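Local coordinates for kelch domain-containing protein (Colletotrichum graminicola M1.001, PDB 5C86), which probably oxidises alcohols at a copper centre, as a fungal member of the galactose oxidase and glyoxal oxidase family (AA5), at residues G244-S250 with M297-L302; N277-N282 with V293-Q298. All coordinates share one frame; numbering follows the deposited sequence.

Contact 1: G244-S250 with M297-L302; sequences GYTGYDS and MQKMWL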
loop_
_atom_site.group_PDB
_atom_site.type_symbol
_atom_site.label_atom_id
_atom_site.label_comp_id
_atom_site.label_asym_id
_atom_site.label_seq_id
_atom_site.Cartn_x
_atom_site.Cartn_y
_atom_site.Cartn_z
ATOM N N GLY A 244 7.889 5.315 -19.603
ATOM C CA GLY A 244 8.708 6.224 -18.873
ATOM C C GLY A 244 7.933 6.909 -17.788
ATOM O O GLY A 244 6.714 6.885 -17.810
ATOM N N TYR A 245 8.652 7.570 -16.913
ATOM C CA TYR A 245 8.009 8.331 -15.811
ATOM C C TYR A 245 7.023 9.350 -16.333
ATOM O O TYR A 245 5.938 9.558 -15.781
ATOM C CB TYR A 245 9.075 8.956 -14.906
ATOM C CG TYR A 245 8.678 9.184 -13.476
ATOM C CD1 TYR A 245 7.806 10.208 -13.084
ATOM C CD2 TYR A 245 9.163 8.384 -12.498
ATOM C CE1 TYR A 245 7.425 10.328 -11.744
ATOM C CE2 TYR A 245 8.837 8.507 -11.186
ATOM C CZ TYR A 245 7.953 9.467 -10.783
ATOM O OH TYR A 245 7.582 9.628 -9.480
ATOM N N THR A 246 7.401 10.018 -17.432
ATOM C CA THR A 246 6.544 10.973 -18.101
ATOM C C THR A 246 6.738 10.841 -19.580
ATOM O O THR A 246 7.686 10.207 -20.086
ATOM C CB THR A 246 6.869 12.448 -17.730
ATOM O OG1 THR A 246 8.200 12.755 -18.160
ATOM C CG2 THR A 246 6.729 12.700 -16.269
ATOM N N GLY A 247 5.819 11.439 -20.257
ATOM C CA GLY A 247 5.944 11.612 -21.706
ATOM C C GLY A 247 5.293 10.579 -22.597
ATOM O O GLY A 247 5.221 10.776 -23.823
ATOM N N TYR A 248 4.810 9.498 -22.033
ATOM C CA TYR A 248 4.130 8.458 -22.784
ATOM C C TYR A 248 2.708 8.306 -22.334
ATOM O O TYR A 248 2.342 8.672 -21.234
ATOM C CB TYR A 248 4.816 7.136 -22.503
ATOM C CG TYR A 248 6.222 7.056 -23.016
ATOM C CD1 TYR A 248 6.452 6.659 -24.334
ATOM C CD2 TYR A 248 7.269 7.438 -22.254
ATOM C CE1 TYR A 248 7.750 6.597 -24.828
ATOM C CE2 TYR A 248 8.573 7.362 -22.718
ATOM C CZ TYR A 248 8.780 6.973 -24.013
ATOM O OH TYR A 248 10.059 6.914 -24.474
ATOM N N ASP A 249 1.927 7.624 -23.165
ATOM C CA ASP A 249 0.544 7.246 -22.777
ATOM C C ASP A 249 0.670 6.055 -21.851
ATOM O O ASP A 249 1.431 5.138 -22.148
ATOM C CB ASP A 249 -0.338 6.859 -23.962
ATOM C CG ASP A 249 -0.807 8.076 -24.735
ATOM O OD1 ASP A 249 -1.311 9.059 -24.122
ATOM O OD2 ASP A 249 -0.724 8.037 -25.948
ATOM N N SER A 250 -0.034 6.102 -20.728
ATOM C CA SER A 250 -0.098 4.933 -19.854
ATOM C C SER A 250 -0.885 3.847 -20.594
ATOM O O SER A 250 -1.546 4.054 -21.610
ATOM C CB SER A 250 -0.796 5.316 -18.584
ATOM O OG SER A 250 -2.129 5.759 -18.796
ATOM N N MET A 297 -3.886 9.126 -14.951
ATOM C CA MET A 297 -4.081 9.872 -16.220
ATOM C C MET A 297 -3.614 9.095 -17.393
ATOM O O MET A 297 -2.908 8.079 -17.256
ATOM C CB MET A 297 -3.325 11.209 -16.102
ATOM C CG MET A 297 -1.815 11.084 -16.090
ATOM S SD MET A 297 -0.884 12.466 -15.385
ATOM C CE MET A 297 -1.334 13.836 -16.482
ATOM N N GLN A 298 -3.952 9.591 -18.583
ATOM C CA GLN A 298 -3.560 8.951 -19.823
ATOM C C GLN A 298 -2.196 9.336 -20.281
ATOM O O GLN A 298 -1.264 8.538 -20.267
ATOM C CB GLN A 298 -4.604 9.277 -20.916
ATOM C CG GLN A 298 -5.986 8.832 -20.507
ATOM C CD GLN A 298 -6.937 9.049 -21.631
ATOM O OE1 GLN A 298 -7.258 10.157 -21.941
ATOM N NE2 GLN A 298 -7.337 7.992 -22.264
ATOM N N LYS A 299 -1.990 10.590 -20.674
ATOM C CA LYS A 299 -0.654 11.018 -21.070
ATOM C C LYS A 299 0.110 11.544 -19.857
ATOM O O LYS A 299 -0.297 12.555 -19.241
ATOM C CB LYS A 299 -0.774 12.062 -22.181
ATOM C CG LYS A 299 0.529 12.734 -22.612
ATOM C CD LYS A 299 1.422 11.794 -23.377
ATOM C CE LYS A 299 2.620 12.517 -23.991
ATOM N NZ LYS A 299 2.353 13.156 -25.307
ATOM N N MET A 300 1.178 10.862 -19.480
ATOM C CA MET A 300 1.710 11.071 -18.104
ATOM C C MET A 300 2.584 12.330 -18.065
ATOM O O MET A 300 3.638 12.338 -18.673
ATOM C CB MET A 300 2.463 9.826 -17.663
ATOM C CG MET A 300 1.501 8.661 -17.428
ATOM S SD MET A 300 2.395 7.073 -17.321
ATOM C CE MET A 300 3.248 7.317 -15.817
ATOM N N TRP A 301 2.165 13.241 -17.178
ATOM C CA TRP A 301 2.922 14.443 -16.812
ATOM C C TRP A 301 2.724 14.725 -15.335
ATOM O O TRP A 301 1.637 14.459 -14.776
ATOM C CB TRP A 301 2.463 15.665 -17.581
ATOM C CG TRP A 301 2.671 15.618 -19.066
ATOM C CD1 TRP A 301 1.695 15.644 -19.960
ATOM C CD2 TRP A 301 3.906 15.494 -19.812
ATOM N NE1 TRP A 301 2.216 15.629 -21.222
ATOM C CE2 TRP A 301 3.568 15.453 -21.143
ATOM C CE3 TRP A 301 5.264 15.400 -19.462
ATOM C CZ2 TRP A 301 4.556 15.343 -22.156
ATOM C CZ3 TRP A 301 6.229 15.291 -20.472
ATOM C CH2 TRP A 301 5.834 15.259 -21.792
ATOM N N LEU A 302 3.748 15.267 -14.731
ATOM C CA LEU A 302 3.726 15.536 -13.300
ATOM C C LEU A 302 2.948 16.829 -12.998
ATOM O O LEU A 302 2.923 17.759 -13.806
ATOM C CB LEU A 302 5.125 15.594 -12.722
ATOM C CG LEU A 302 6.088 14.452 -13.063
ATOM C CD1 LEU A 302 7.312 14.511 -12.223
ATOM C CD2 LEU A 302 5.385 13.118 -12.849
#

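Contact 2: N277-N282 with V293-Q298; sequences NRGFAN and VVGGMQ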
loop_
_atom_site.group_PDB
_atom_site.type_symbol
_atom_site.label_atom_id
_atom_site.label_comp_id
_atom_site.label_asym_id
_atom_site.label_seq_id
_atom_site.Cartn_x
_atom_site.Cartn_y
_atom_site.Cartn_z
ATOM N N ASN A 277 -6.920 3.468 -19.383
ATOM C CA ASN A 277 -5.451 3.451 -19.195
ATOM C C ASN A 277 -5.036 4.447 -18.106
ATOM O O ASN A 277 -5.609 5.542 -17.989
ATOM C CB ASN A 277 -4.708 3.701 -20.455
ATOM C CG ASN A 277 -5.123 4.991 -21.174
ATOM O OD1 ASN A 277 -6.295 5.342 -21.250
ATOM N ND2 ASN A 277 -4.118 5.686 -21.716
ATOM N N ARG A 278 -4.188 3.987 -17.189
ATOM C CA ARG A 278 -3.822 4.794 -16.017
ATOM C C ARG A 278 -2.373 4.784 -15.695
ATOM O O ARG A 278 -1.749 3.697 -15.540
ATOM C CB ARG A 278 -4.507 4.264 -14.749
ATOM C CG ARG A 278 -6.040 4.227 -14.846
ATOM C CD ARG A 278 -6.646 3.562 -13.607
ATOM N NE ARG A 278 -8.015 3.102 -13.818
ATOM C CZ ARG A 278 -9.119 3.802 -13.612
ATOM N NH1 ARG A 278 -9.054 5.014 -13.126
ATOM N NH2 ARG A 278 -10.299 3.261 -13.880
ATOM N N GLY A 279 -1.799 5.980 -15.501
ATOM C CA GLY A 279 -0.508 6.205 -14.857
ATOM C C GLY A 279 -0.729 7.105 -13.651
ATOM O O GLY A 279 -1.524 8.064 -13.702
ATOM N N PHE A 280 -0.094 6.734 -12.552
ATOM C CA PHE A 280 -0.263 7.464 -11.256
ATOM C C PHE A 280 -1.574 7.140 -10.544
ATOM O O PHE A 280 -1.960 7.846 -9.599
ATOM C CB PHE A 280 -0.063 9.019 -11.333
ATOM C CG PHE A 280 1.160 9.453 -12.095
ATOM C CD1 PHE A 280 2.426 8.937 -11.845
ATOM C CD2 PHE A 280 1.036 10.378 -13.144
ATOM C CE1 PHE A 280 3.526 9.317 -12.601
ATOM C CE2 PHE A 280 2.165 10.753 -13.886
ATOM C CZ PHE A 280 3.385 10.179 -13.634
ATOM N N ALA A 281 -2.207 6.023 -10.894
ATOM C CA ALA A 281 -3.348 5.531 -10.136
ATOM C C ALA A 281 -2.926 4.880 -8.849
ATOM O O ALA A 281 -1.729 4.774 -8.545
ATOM C CB ALA A 281 -4.249 4.602 -10.928
ATOM N N ASN A 282 -3.926 4.508 -8.014
ATOM C CA ASN A 282 -3.709 3.696 -6.842
ATOM C C ASN A 282 -4.596 2.482 -6.914
ATOM O O ASN A 282 -5.671 2.531 -7.486
ATOM C CB ASN A 282 -4.025 4.425 -5.564
ATOM C CG ASN A 282 -3.023 5.519 -5.231
ATOM O OD1 ASN A 282 -2.079 5.252 -4.515
ATOM N ND2 ASN A 282 -3.195 6.705 -5.765
ATOM N N VAL A 293 -9.272 0.264 -8.461
ATOM C CA VAL A 293 -8.243 1.014 -9.176
ATOM C C VAL A 293 -8.795 2.392 -9.394
ATOM O O VAL A 293 -9.779 2.520 -10.139
ATOM C CB VAL A 293 -7.807 0.361 -10.481
ATOM C CG1 VAL A 293 -6.645 1.102 -11.032
ATOM C CG2 VAL A 293 -7.397 -1.116 -10.213
ATOM N N VAL A 294 -8.168 3.391 -8.784
ATOM C CA VAL A 294 -8.740 4.741 -8.796
ATOM C C VAL A 294 -7.715 5.780 -9.298
ATOM O O VAL A 294 -6.514 5.738 -8.967
ATOM C CB VAL A 294 -9.203 5.161 -7.392
ATOM C CG1 VAL A 294 -8.185 4.959 -6.300
ATOM C CG2 VAL A 294 -9.797 6.588 -7.359
ATOM N N GLY A 295 -8.229 6.691 -10.134
ATOM C CA GLY A 295 -7.426 7.834 -10.578
ATOM C C GLY A 295 -6.490 7.493 -11.698
ATOM O O GLY A 295 -6.687 6.558 -12.482
ATOM N N GLY A 296 -5.388 8.261 -11.743
ATOM C CA GLY A 296 -4.436 8.156 -12.843
ATOM C C GLY A 296 -4.835 8.987 -14.058
ATOM O O GLY A 296 -5.964 9.452 -14.176
ATOM N N MET A 297 -3.886 9.126 -14.951
ATOM C CA MET A 297 -4.081 9.872 -16.220
ATOM C C MET A 297 -3.614 9.095 -17.393
ATOM O O MET A 297 -2.908 8.079 -17.256
ATOM C CB MET A 297 -3.325 11.209 -16.102
ATOM C CG MET A 297 -1.815 11.084 -16.090
ATOM S SD MET A 297 -0.884 12.466 -15.385
ATOM C CE MET A 297 -1.334 13.836 -16.482
ATOM N N GLN A 298 -3.952 9.591 -18.583
ATOM C CA GLN A 298 -3.560 8.951 -19.823
ATOM C C GLN A 298 -2.196 9.336 -20.281
ATOM O O GLN A 298 -1.264 8.538 -20.267
ATOM C CB GLN A 298 -4.604 9.277 -20.916
ATOM C CG GLN A 298 -5.986 8.832 -20.507
ATOM C CD GLN A 298 -6.937 9.049 -21.631
ATOM O OE1 GLN A 298 -7.258 10.157 -21.941
ATOM N NE2 GLN A 298 -7.337 7.992 -22.264
HETATM O O HOH W 1 -5.375 7.769 -7.412
#

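Contact 1: G244-S250 with M297-L302
Three backbone hydrogen bonds join loop 244-250 to loop 297-302: G247 N to M300 O (2.8 Å), M300 N to Y248 O, and S250 N to Q298 O. All three are nearly straight. A fourth bond adds a side chain. S250 OG sits between its own backbone N and carbonyl carbon (chi1 61°), which turns it onto a lone pair of M297 O, 2.9 Å away and in the carbonyl plane. D249 and K299 form a single bridge between the backbones; D249 OD1 lies 3.6 Å from K299 CB but 5.6 Å from K299 NZ, so the opposite charges are near each other without contact. Both loops lead from the second to the third strand of neighbouring four-stranded blades of the kelch propeller, near the copper-binding site, empty in this apo structure. Apolar contacts gather around T246, G247 and Y245. G247 CA lies over a face of the W301 six-membered ring, a CH-pi contact. L302 CD2 meets T246 CG2 and, in the ring plane, the edge of Y245 at CE1 (3.6 Å). Y245 OH hydrogen-bonds Y334 and H178, and its side chain lies near Y120 and H423, which bind copper in another structure of this protein. A bend at chi3 (68°) brings M300 CE to 3.5 Å from Y245 O, a buried carbonyl without a hydrogen-bonding partner.

Contact 2: N277-N282 with V293-Q298
R278 puts CG anti to its carbonyl carbon (chi1 -58°) and runs extended to NE, carrying its guanidinium along G295, while N277 turns CG in between its backbone N and carbonyl carbon (chi1 54°), bringing OD1 to Q298. R278 NH1 donates to G295 O at 2.9 Å, with the acceptor in the guanidinium plane and the N-H on a carbonyl lone pair. V293 O lies over the centre of one guanidinium face, and V293 CG1 packs against R278 CD at 3.6 Å. NH2 is taken up by T311 O and a salt bridge to E313, so several bonds fix the rotation of this buried group. Q298 NE2 donates to N277 OD1 (3.0 Å), which lies in the Q298 amide plane and receives the N-H on a lone pair; the two amide planes stand 65° apart. The backbones belong to the first two strands of a propeller blade, 282-285 and 291-294, and to the loops at their ends. N282 and V294 form an antiparallel hydrogen-bonded pair, as do G279 and M297; between them the chains run close, A281 CA lying 3.9 Å from G296 CA. G296, at positive phi, brings its CA to 3.0 Å from G279 O, tight packing with only hydrogen on CA. A water accepts from N282 ND2 and donates to V294 O. M297 lies alongside F280, pointing the same way, and sets SD in the ring plane, 3.6 Å from the edge atom CD2, a Met-aromatic contact. The F280 ring also meets Y334 edge-to-face.

Overall arrangement
The centres of the two contacts lie about 10 Å apart, on the same side of the chain's centre. Along the chain come 244-250, then 277-282, then 293-302, whose residues M297 and Q298 serve both. Contact 2 joins the first two strands, at one end, of the blade built from strands 282-285, 291-294, 313-316 and 321-324; contact 1 carries the loop onward to the preceding blade, that of strands 225-230 to 267-270. The contacts also meet directly: S250 O probably accepts from N277 ND2 at 3.0 Å, and Y245 O packs on F280 CZ. Two adjacent blades are thus tied together on the side of the copper-binding site, which is empty here.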